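Local coordinates for protein exported gluconolactonase (Xanthomonas campestris pv. campestris, PDB 3DR2) that probably hydrolyses gluconolactone to gluconate in a secondary pathway of glucose metabolism, as a calcium-binding six-bladed beta-propeller that forms a dimer, at residues P50-A55 with R290-G295; T58-D63 with R67-W72; S170-P175 with S179-M184. All coordinates share one frame; numbering follows the deposited sequence.

In the fold
Three places in a six-bladed propeller illustrate how the chemistry of a beta contact follows its position. Contact 1 joins two different blades through side chains alone. Contact 2 lies within one of those blades, pairing two of its strands by backbone hydrogen bonds, and the two touch directly: A51 and V60 belong to neighbouring strands, and F292 and T294 pack on L59 and W61. Both are buried, although the turn end of contact 2, with R67 and R68, reaches the second subunit. Contact 3, whose centre is about 26 Å from that of contact 2, is likewise a hairpin but only partly buried; its cross-strand side-chain bond is a polar arginine-glutamine pair, whereas contact 2 packs tryptophan on leucine.

Contact 1 of 3, residues P50-A55 with R290-G295; sequences PAWWEA and RLFITG
P50 opens the contact by crossing T294 obliquely, its CD lying 3.7 Å from OG1 and 3.9 Å from CG2 of that threonine. The hydroxyl itself is engaged by S280, so T294 offers little more than a packing surface towards P50. The next side chain to cross is W52. Its chi1 of 175° sets the indole opposite the backbone N and carries the six-membered ring out to two partners: CE3 meets F292 CE2 at 4.2 Å, and CH2 comes within 3.4 Å of R290 NH2. The guanidinium is inclined by 60° to the indole plane, an oblique approach rather than a stack, and it is held by salt bridges to D285 and E74. At the other end of the indole, NE1 donates to E54 OE1 at 2.9 Å, a nearly straight bond lying in the ring plane, which should help fix the rotation of the ring. No hydrogen bond links 50-53 to 290-295, whose axes stay 8.0 Å apart. Two antiparallel strands of separate sheets meeting through alternate side chains, P50 and W52 against T294, F292 and R290, are characteristic of the interface between adjacent blades of a beta-propeller.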
loop_
_atom_site.group_PDB
_atom_site.type_symbol
_atom_site.label_atom_id
_atom_site.label_comp_id
_atom_site.label_asym_id
_atom_site.label_seq_id
_atom_site.Cartn_x
_atom_site.Cartn_y
_atom_site.Cartn_z
ATOM N N PRO A 50 -0.846 -13.870 -9.846
ATOM C CA PRO A 50 -1.536 -13.771 -11.137
ATOM C C PRO A 50 -2.220 -15.088 -11.504
ATOM O O PRO A 50 -1.646 -16.165 -11.344
ATOM C CB PRO A 50 -0.409 -13.428 -12.098
ATOM C CG PRO A 50 0.756 -14.206 -11.514
ATOM C CD PRO A 50 0.617 -13.930 -10.026
ATOM N N ALA A 51 -3.445 -14.994 -12.006
ATOM C CA ALA A 51 -4.203 -16.170 -12.398
ATOM C C ALA A 51 -5.072 -15.825 -13.599
ATOM O O ALA A 51 -5.802 -14.831 -13.587
ATOM C CB ALA A 51 -5.075 -16.641 -11.244
ATOM N N TRP A 52 -4.992 -16.648 -14.638
ATOM C CA TRP A 52 -5.785 -16.417 -15.837
ATOM C C TRP A 52 -7.203 -16.929 -15.620
ATOM O O TRP A 52 -7.407 -18.085 -15.253
ATOM C CB TRP A 52 -5.152 -17.116 -17.041
ATOM C CG TRP A 52 -5.993 -17.007 -18.277
ATOM C CD1 TRP A 52 -6.765 -17.985 -18.833
ATOM C CD2 TRP A 52 -6.187 -15.836 -19.083
ATOM N NE1 TRP A 52 -7.428 -17.499 -19.932
ATOM C CE2 TRP A 52 -7.092 -16.183 -20.108
ATOM C CE3 TRP A 52 -5.685 -14.530 -19.035
ATOM C CZ2 TRP A 52 -7.511 -15.267 -21.085
ATOM C CZ3 TRP A 52 -6.101 -13.616 -20.005
ATOM C CH2 TRP A 52 -7.006 -13.993 -21.016
ATOM N N TRP A 53 -8.172 -16.053 -15.860
ATOM C CA TRP A 53 -9.588 -16.354 -15.681
ATOM C C TRP A 53 -10.241 -16.441 -17.060
ATOM O O TRP A 53 -10.693 -15.434 -17.605
ATOM C CB TRP A 53 -10.219 -15.228 -14.857
ATOM C CG TRP A 53 -11.575 -15.513 -14.306
ATOM C CD1 TRP A 53 -12.222 -16.716 -14.270
ATOM C CD2 TRP A 53 -12.435 -14.573 -13.650
ATOM N NE1 TRP A 53 -13.432 -16.581 -13.628
ATOM C CE2 TRP A 53 -13.586 -15.276 -13.237
ATOM C CE3 TRP A 53 -12.343 -13.201 -13.371
ATOM C CZ2 TRP A 53 -14.641 -14.656 -12.557
ATOM C CZ3 TRP A 53 -13.393 -12.585 -12.694
ATOM C CH2 TRP A 53 -14.525 -13.315 -12.296
ATOM N N GLU A 54 -10.282 -17.648 -17.614
ATOM C CA GLU A 54 -10.848 -17.882 -18.941
ATOM C C GLU A 54 -12.267 -17.349 -19.130
ATOM O O GLU A 54 -12.556 -16.671 -20.123
ATOM C CB GLU A 54 -10.821 -19.380 -19.260
ATOM C CG GLU A 54 -11.419 -19.749 -20.616
ATOM C CD GLU A 54 -10.564 -19.327 -21.806
ATOM O OE1 GLU A 54 -9.519 -18.671 -21.623
ATOM O OE2 GLU A 54 -10.949 -19.658 -22.946
ATOM N N ALA A 55 -13.149 -17.652 -18.186
ATOM C CA ALA A 55 -14.539 -17.210 -18.271
ATOM C C ALA A 55 -14.700 -15.707 -18.520
ATOM O O ALA A 55 -15.671 -15.275 -19.148
ATOM C CB ALA A 55 -15.282 -17.606 -17.005
ATOM N N ARG A 290 0.914 -16.490 -23.722
ATOM C CA ARG A 290 1.281 -15.231 -23.085
ATOM C C ARG A 290 1.692 -15.516 -21.650
ATOM O O ARG A 290 0.957 -16.167 -20.912
ATOM C CB ARG A 290 0.104 -14.248 -23.098
ATOM C CG ARG A 290 -0.265 -13.711 -24.475
ATOM C CD ARG A 290 -1.546 -12.886 -24.419
ATOM N NE ARG A 290 -2.697 -13.713 -24.067
ATOM C CZ ARG A 290 -3.943 -13.266 -23.938
ATOM N NH1 ARG A 290 -4.225 -11.982 -24.127
ATOM N NH2 ARG A 290 -4.918 -14.114 -23.641
ATOM N N LEU A 291 2.875 -15.046 -21.276
ATOM C CA LEU A 291 3.382 -15.235 -19.922
ATOM C C LEU A 291 3.193 -13.936 -19.152
ATOM O O LEU A 291 3.714 -12.896 -19.551
ATOM C CB LEU A 291 4.871 -15.581 -19.945
ATOM C CG LEU A 291 5.554 -15.638 -18.576
ATOM C CD1 LEU A 291 5.140 -16.913 -17.843
ATOM C CD2 LEU A 291 7.066 -15.591 -18.761
ATOM N N PHE A 292 2.445 -14.001 -18.054
ATOM C CA PHE A 292 2.205 -12.833 -17.215
ATOM C C PHE A 292 3.138 -12.911 -16.003
ATOM O O PHE A 292 3.290 -13.973 -15.390
ATOM C CB PHE A 292 0.745 -12.807 -16.757
ATOM C CG PHE A 292 -0.240 -12.647 -17.882
ATOM C CD1 PHE A 292 -0.657 -11.383 -18.279
ATOM C CD2 PHE A 292 -0.738 -13.760 -18.553
ATOM C CE1 PHE A 292 -1.560 -11.225 -19.333
ATOM C CE2 PHE A 292 -1.643 -13.613 -19.608
ATOM C CZ PHE A 292 -2.052 -12.341 -19.995
ATOM N N ILE A 293 3.756 -11.783 -15.663
ATOM C CA ILE A 293 4.692 -11.722 -14.542
ATOM C C ILE A 293 4.367 -10.551 -13.618
ATOM O O ILE A 293 4.147 -9.436 -14.082
ATOM C CB ILE A 293 6.134 -11.532 -15.052
ATOM C CG1 ILE A 293 6.449 -12.555 -16.145
ATOM C CG2 ILE A 293 7.120 -11.666 -13.893
ATOM C CD1 ILE A 293 7.780 -12.313 -16.823
ATOM N N THR A 294 4.328 -10.808 -12.311
ATOM C CA THR A 294 4.049 -9.751 -11.338
ATOM C C THR A 294 5.333 -9.372 -10.612
ATOM O O THR A 294 6.229 -10.201 -10.448
ATOM C CB THR A 294 3.017 -10.195 -10.282
ATOM O OG1 THR A 294 3.396 -11.471 -9.747
ATOM C CG2 THR A 294 1.626 -10.285 -10.897
ATOM N N GLY A 295 5.417 -8.119 -10.175
ATOM C CA GLY A 295 6.598 -7.666 -9.459
ATOM C C GLY A 295 6.437 -6.223 -9.034
ATOM O O GLY A 295 6.307 -5.334 -9.873
#

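Contact 2 of 3, residues T58-D63 with R67-W72; sequences TLVWSD and RRVLGW
W61 and L70 make the dense part of this contact. The indole lies with one face against the leucine, whose CB sits 3.8 Å from the centroid of the six-membered ring and almost on its normal, a CH-pi contact. L70 CD1 reaches farther along the same ring, to 3.6 Å from CZ2. A chi1 of 89° on W61 swings the indole over the neighbouring strand instead of straight out from the sheet, so that its CZ3 corner also meets CB of W72. W72 in turn sets CE3 against L59 CB, and its ring meets F292 of the adjoining blade. On the other face of the sheet, V60 and V69 touch through their CG1 methyls at 3.5 Å. G71 offers no side chain opposite V60, and T58 CG2 packs against the CA of G71.

Beneath these side chains runs the backbone of an antiparallel beta hairpin in a propeller blade: L59 with W72, W61 with L70 and D63 with R68 form hydrogen-bonded pairs, alternating with the non-hydrogen-bonded pairs V60-G71 and S62-V69. The L70 N to W61 O bond is 2.7 Å long. Towards the turn the regular pairing gives way to a G1 beta bulge, R67 and R68 both facing D63.

Here the side-chain contact is looser and polar. D63 OD1 and R68 NH1 stand 6.0 Å apart, with a water between them that donates to the carboxylate at 2.7 Å and only weakly accepts from the arginine. D63 OD2 takes the backbone N-H groups of T45 and W46. R68 pairs with D83 of its own chain and donates to the carbonyls of P156 and G159 of the second subunit, while R67 forms a salt bridge with D83 of that subunit.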
loop_
_atom_site.group_PDB
_atom_site.type_symbol
_atom_site.label_atom_id
_atom_site.label_comp_id
_atom_site.label_asym_id
_atom_site.label_seq_id
_atom_site.Cartn_x
_atom_site.Cartn_y
_atom_site.Cartn_z
ATOM N N THR A 58 -9.710 -12.516 -18.463
ATOM C CA THR A 58 -9.049 -11.520 -17.635
ATOM C C THR A 58 -7.897 -12.108 -16.825
ATOM O O THR A 58 -7.994 -13.230 -16.332
ATOM C CB THR A 58 -10.065 -10.917 -16.638
ATOM O OG1 THR A 58 -11.126 -10.276 -17.359
ATOM C CG2 THR A 58 -9.390 -9.914 -15.709
ATOM N N LEU A 59 -6.808 -11.353 -16.698
ATOM C CA LEU A 59 -5.679 -11.793 -15.880
ATOM C C LEU A 59 -5.937 -11.167 -14.509
ATOM O O LEU A 59 -5.911 -9.943 -14.360
ATOM C CB LEU A 59 -4.344 -11.283 -16.437
ATOM C CG LEU A 59 -3.054 -11.807 -15.779
ATOM C CD1 LEU A 59 -2.881 -11.251 -14.363
ATOM C CD2 LEU A 59 -3.088 -13.335 -15.749
ATOM N N VAL A 60 -6.206 -12.013 -13.524
ATOM C CA VAL A 60 -6.484 -11.580 -12.159
ATOM C C VAL A 60 -5.207 -11.601 -11.318
ATOM O O VAL A 60 -4.459 -12.567 -11.366
ATOM C CB VAL A 60 -7.494 -12.542 -11.497
ATOM C CG1 VAL A 60 -7.742 -12.126 -10.058
ATOM C CG2 VAL A 60 -8.796 -12.575 -12.293
ATOM N N TRP A 61 -4.938 -10.547 -10.557
ATOM C CA TRP A 61 -3.758 -10.565 -9.701
ATOM C C TRP A 61 -3.983 -9.635 -8.519
ATOM O O TRP A 61 -4.907 -8.825 -8.536
ATOM C CB TRP A 61 -2.493 -10.216 -10.501
ATOM C CG TRP A 61 -2.120 -8.778 -10.607
ATOM C CD1 TRP A 61 -1.144 -8.141 -9.907
ATOM C CD2 TRP A 61 -2.661 -7.810 -11.516
ATOM N NE1 TRP A 61 -1.031 -6.836 -10.325
ATOM C CE2 TRP A 61 -1.953 -6.605 -11.313
ATOM C CE3 TRP A 61 -3.672 -7.844 -12.486
ATOM C CZ2 TRP A 61 -2.223 -5.441 -12.042
ATOM C CZ3 TRP A 61 -3.941 -6.687 -13.212
ATOM C CH2 TRP A 61 -3.217 -5.501 -12.984
ATOM N N SER A 62 -3.166 -9.774 -7.481
ATOM C CA SER A 62 -3.338 -8.962 -6.284
ATOM C C SER A 62 -2.340 -7.846 -6.084
ATOM O O SER A 62 -1.186 -7.960 -6.466
ATOM C CB SER A 62 -3.234 -9.837 -5.027
ATOM O OG SER A 62 -4.171 -10.886 -5.034
ATOM N N ASP A 63 -2.804 -6.756 -5.485
ATOM C CA ASP A 63 -1.891 -5.700 -5.081
ATOM C C ASP A 63 -1.995 -5.950 -3.577
ATOM O O ASP A 63 -2.882 -5.424 -2.915
ATOM C CB ASP A 63 -2.397 -4.299 -5.400
ATOM C CG ASP A 63 -1.440 -3.223 -4.899
ATOM O OD1 ASP A 63 -1.648 -2.030 -5.193
ATOM O OD2 ASP A 63 -0.464 -3.581 -4.199
ATOM N N ARG A 67 -4.155 -3.698 -0.999
ATOM C CA ARG A 67 -5.390 -4.366 -0.622
ATOM C C ARG A 67 -6.472 -4.377 -1.690
ATOM O O ARG A 67 -7.618 -3.986 -1.460
ATOM C CB ARG A 67 -5.905 -3.754 0.684
ATOM C CG ARG A 67 -4.806 -3.707 1.743
ATOM C CD ARG A 67 -5.235 -3.020 3.030
ATOM N NE ARG A 67 -6.233 -3.790 3.766
ATOM C CZ ARG A 67 -6.595 -3.531 5.019
ATOM N NH1 ARG A 67 -6.040 -2.520 5.676
ATOM N NH2 ARG A 67 -7.512 -4.287 5.614
ATOM N N ARG A 68 -6.091 -4.857 -2.867
ATOM C CA ARG A 68 -7.006 -4.972 -3.992
ATOM C C ARG A 68 -6.665 -6.198 -4.812
ATOM O O ARG A 68 -5.532 -6.668 -4.792
ATOM C CB ARG A 68 -6.879 -3.760 -4.919
ATOM C CG ARG A 68 -7.573 -2.494 -4.466
ATOM C CD ARG A 68 -7.275 -1.389 -5.467
ATOM N NE ARG A 68 -8.166 -0.242 -5.339
ATOM C CZ ARG A 68 -7.830 0.995 -5.689
ATOM N NH1 ARG A 68 -6.626 1.239 -6.172
ATOM N NH2 ARG A 68 -8.702 1.984 -5.579
ATOM N N VAL A 69 -7.666 -6.715 -5.519
ATOM C CA VAL A 69 -7.476 -7.814 -6.453
ATOM C C VAL A 69 -7.889 -7.125 -7.754
ATOM O O VAL A 69 -9.031 -6.668 -7.882
ATOM C CB VAL A 69 -8.404 -9.006 -6.184
ATOM C CG1 VAL A 69 -8.367 -9.951 -7.373
ATOM C CG2 VAL A 69 -7.948 -9.751 -4.934
ATOM N N LEU A 70 -6.953 -7.023 -8.691
ATOM C CA LEU A 70 -7.178 -6.342 -9.966
ATOM C C LEU A 70 -7.429 -7.300 -11.116
ATOM O O LEU A 70 -7.081 -8.477 -11.045
ATOM C CB LEU A 70 -5.962 -5.478 -10.293
ATOM C CG LEU A 70 -5.559 -4.522 -9.165
ATOM C CD1 LEU A 70 -4.202 -3.913 -9.452
ATOM C CD2 LEU A 70 -6.628 -3.442 -9.020
ATOM N N GLY A 71 -8.024 -6.771 -12.184
ATOM C CA GLY A 71 -8.306 -7.576 -13.354
ATOM C C GLY A 71 -7.893 -6.871 -14.636
ATOM O O GLY A 71 -8.381 -5.782 -14.942
ATOM N N TRP A 72 -6.986 -7.493 -15.381
ATOM C CA TRP A 72 -6.513 -6.937 -16.644
ATOM C C TRP A 72 -7.378 -7.488 -17.771
ATOM O O TRP A 72 -7.484 -8.703 -17.929
ATOM C CB TRP A 72 -5.060 -7.343 -16.889
ATOM C CG TRP A 72 -4.538 -6.939 -18.235
ATOM C CD1 TRP A 72 -4.082 -5.706 -18.606
ATOM C CD2 TRP A 72 -4.428 -7.774 -19.393
ATOM N NE1 TRP A 72 -3.689 -5.724 -19.926
ATOM C CE2 TRP A 72 -3.890 -6.979 -20.432
ATOM C CE3 TRP A 72 -4.730 -9.118 -19.655
ATOM C CZ2 TRP A 72 -3.648 -7.486 -21.715
ATOM C CZ3 TRP A 72 -4.488 -9.620 -20.933
ATOM C CH2 TRP A 72 -3.951 -8.802 -21.944
HETATM O O HOH W 1 -4.042 -0.940 -5.816
#

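Contact 3 of 3, residues S170-P175 with S179-M184; sequences SVYRLP and SPLQRM
R173 and Q182 lie side by side on one face of this hairpin, pointing the same way, and form its side-chain hydrogen bond. R173 NH2 donates to Q182 OE1 at 2.7 Å, in the carbonyl plane and on a lone pair, with the guanidinium turned 69° from the amide. The arginine chain, extended from CG to NE, runs past the oxygen and brings NH2 back to it, while NH1 is taken by a salt bridge to D141. In the backbone below, R173 N gives to Q182 O at 3.0 Å and R173 O receives Q182 N at 3.1 Å; farther along, M184 N donates to V171 O at 3.0 Å. M184, bent at chi2 and chi3, packs beside R173, its CG 3.8 Å from R173 CB. On the opposite face, Y172 CB packs on L181 CD2 at 3.7 Å and its ring passes obliquely by R183. R183 NH2 forms a salt bridge with D186, which is also hydrogen-bonded to S170 OG, whose other partner is H168. Strand 182-187 forms the outer edge of its four-stranded blade and 169-174 the next strand in, bonded on its far side to 144-147; L174, L181 and R183 reach across to strand 122-125.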
loop_
_atom_site.group_PDB
_atom_site.type_symbol
_atom_site.label_atom_id
_atom_site.label_comp_id
_atom_site.label_asym_id
_atom_site.label_seq_id
_atom_site.Cartn_x
_atom_site.Cartn_y
_atom_site.Cartn_z
ATOM N N SER A 170 2.982 -25.395 6.652
ATOM C CA SER A 170 2.682 -26.533 5.801
ATOM C C SER A 170 2.094 -26.257 4.434
ATOM O O SER A 170 1.686 -25.140 4.122
ATOM C CB SER A 170 1.729 -27.470 6.547
ATOM O OG SER A 170 2.218 -27.765 7.842
ATOM N N VAL A 171 2.087 -27.308 3.621
ATOM C CA VAL A 171 1.479 -27.292 2.301
ATOM C C VAL A 171 0.236 -28.110 2.620
ATOM O O VAL A 171 0.347 -29.207 3.168
ATOM C CB VAL A 171 2.313 -28.051 1.245
ATOM C CG1 VAL A 171 1.496 -28.215 -0.030
ATOM C CG2 VAL A 171 3.594 -27.291 0.937
ATOM N N TYR A 172 -0.937 -27.572 2.316
ATOM C CA TYR A 172 -2.181 -28.276 2.603
ATOM C C TYR A 172 -2.978 -28.606 1.355
ATOM O O TYR A 172 -2.793 -27.994 0.301
ATOM C CB TYR A 172 -3.092 -27.440 3.505
ATOM C CG TYR A 172 -2.549 -27.113 4.873
ATOM C CD1 TYR A 172 -1.762 -25.984 5.082
ATOM C CD2 TYR A 172 -2.863 -27.910 5.973
ATOM C CE1 TYR A 172 -1.310 -25.650 6.351
ATOM C CE2 TYR A 172 -2.418 -27.590 7.241
ATOM C CZ TYR A 172 -1.642 -26.458 7.427
ATOM O OH TYR A 172 -1.195 -26.146 8.685
ATOM N N ARG A 173 -3.876 -29.577 1.496
ATOM C CA ARG A 173 -4.764 -29.982 0.415
ATOM C C ARG A 173 -6.192 -29.905 0.936
ATOM O O ARG A 173 -6.529 -30.536 1.940
ATOM C CB ARG A 173 -4.476 -31.412 -0.051
ATOM C CG ARG A 173 -5.495 -31.921 -1.068
ATOM C CD ARG A 173 -5.131 -33.299 -1.600
ATOM N NE ARG A 173 -6.094 -33.774 -2.593
ATOM C CZ ARG A 173 -7.250 -34.364 -2.299
ATOM N NH1 ARG A 173 -8.063 -34.759 -3.270
ATOM N NH2 ARG A 173 -7.588 -34.575 -1.038
ATOM N N LEU A 174 -7.029 -29.125 0.258
ATOM C CA LEU A 174 -8.422 -28.977 0.658
ATOM C C LEU A 174 -9.263 -29.759 -0.344
ATOM O O LEU A 174 -9.400 -29.361 -1.498
ATOM C CB LEU A 174 -8.835 -27.497 0.648
ATOM C CG LEU A 174 -10.048 -27.090 1.498
ATOM C CD1 LEU A 174 -10.442 -25.661 1.153
ATOM C CD2 LEU A 174 -11.214 -28.017 1.254
ATOM N N PRO A 175 -9.833 -30.894 0.090
ATOM C CA PRO A 175 -10.666 -31.747 -0.762
ATOM C C PRO A 175 -11.910 -31.031 -1.274
ATOM O O PRO A 175 -12.478 -30.182 -0.581
ATOM C CB PRO A 175 -11.029 -32.912 0.160
ATOM C CG PRO A 175 -9.893 -32.962 1.126
ATOM C CD PRO A 175 -9.672 -31.492 1.423
ATOM N N SER A 179 -14.318 -32.014 3.112
ATOM C CA SER A 179 -12.931 -31.809 3.514
ATOM C C SER A 179 -12.552 -32.944 4.486
ATOM O O SER A 179 -12.909 -34.095 4.241
ATOM C CB SER A 179 -12.802 -30.414 4.138
ATOM O OG SER A 179 -13.127 -29.402 3.191
ATOM N N PRO A 180 -11.818 -32.668 5.578
ATOM C CA PRO A 180 -11.224 -31.451 6.139
ATOM C C PRO A 180 -9.843 -31.194 5.554
ATOM O O PRO A 180 -9.375 -31.940 4.686
ATOM C CB PRO A 180 -11.160 -31.750 7.639
ATOM C CG PRO A 180 -12.205 -32.819 7.835
ATOM C CD PRO A 180 -11.946 -33.682 6.638
ATOM N N LEU A 181 -9.198 -30.139 6.041
ATOM C CA LEU A 181 -7.861 -29.781 5.592
ATOM C C LEU A 181 -6.909 -30.939 5.843
ATOM O O LEU A 181 -7.012 -31.628 6.855
ATOM C CB LEU A 181 -7.348 -28.556 6.351
ATOM C CG LEU A 181 -7.424 -27.188 5.677
ATOM C CD1 LEU A 181 -6.755 -26.156 6.564
ATOM C CD2 LEU A 181 -6.736 -27.247 4.321
ATOM N N GLN A 182 -5.980 -31.140 4.917
ATOM C CA GLN A 182 -4.990 -32.200 5.033
ATOM C C GLN A 182 -3.595 -31.594 5.080
ATOM O O GLN A 182 -3.176 -30.908 4.146
ATOM C CB GLN A 182 -5.068 -33.135 3.829
ATOM C CG GLN A 182 -6.377 -33.875 3.673
ATOM C CD GLN A 182 -6.586 -34.341 2.248
ATOM O OE1 GLN A 182 -6.829 -33.533 1.353
ATOM N NE2 GLN A 182 -6.479 -35.641 2.025
ATOM N N ARG A 183 -2.891 -31.841 6.177
ATOM C CA ARG A 183 -1.524 -31.362 6.353
ATOM C C ARG A 183 -0.681 -32.344 5.547
ATOM O O ARG A 183 -0.502 -33.498 5.944
ATOM C CB ARG A 183 -1.169 -31.410 7.835
ATOM C CG ARG A 183 0.246 -31.017 8.203
ATOM C CD ARG A 183 0.392 -31.122 9.708
ATOM N NE ARG A 183 1.760 -30.962 10.178
ATOM C CZ ARG A 183 2.101 -31.006 11.462
ATOM N NH1 ARG A 183 1.168 -31.201 12.382
ATOM N NH2 ARG A 183 3.371 -30.867 11.826
ATOM N N MET A 184 -0.161 -31.882 4.413
ATOM C CA MET A 184 0.603 -32.745 3.520
ATOM C C MET A 184 2.115 -32.753 3.706
ATOM O O MET A 184 2.784 -33.735 3.365
ATOM C CB MET A 184 0.263 -32.385 2.075
ATOM C CG MET A 184 -1.230 -32.213 1.827
ATOM S SD MET A 184 -2.213 -33.671 2.278
ATOM C CE MET A 184 -1.281 -34.906 1.421
#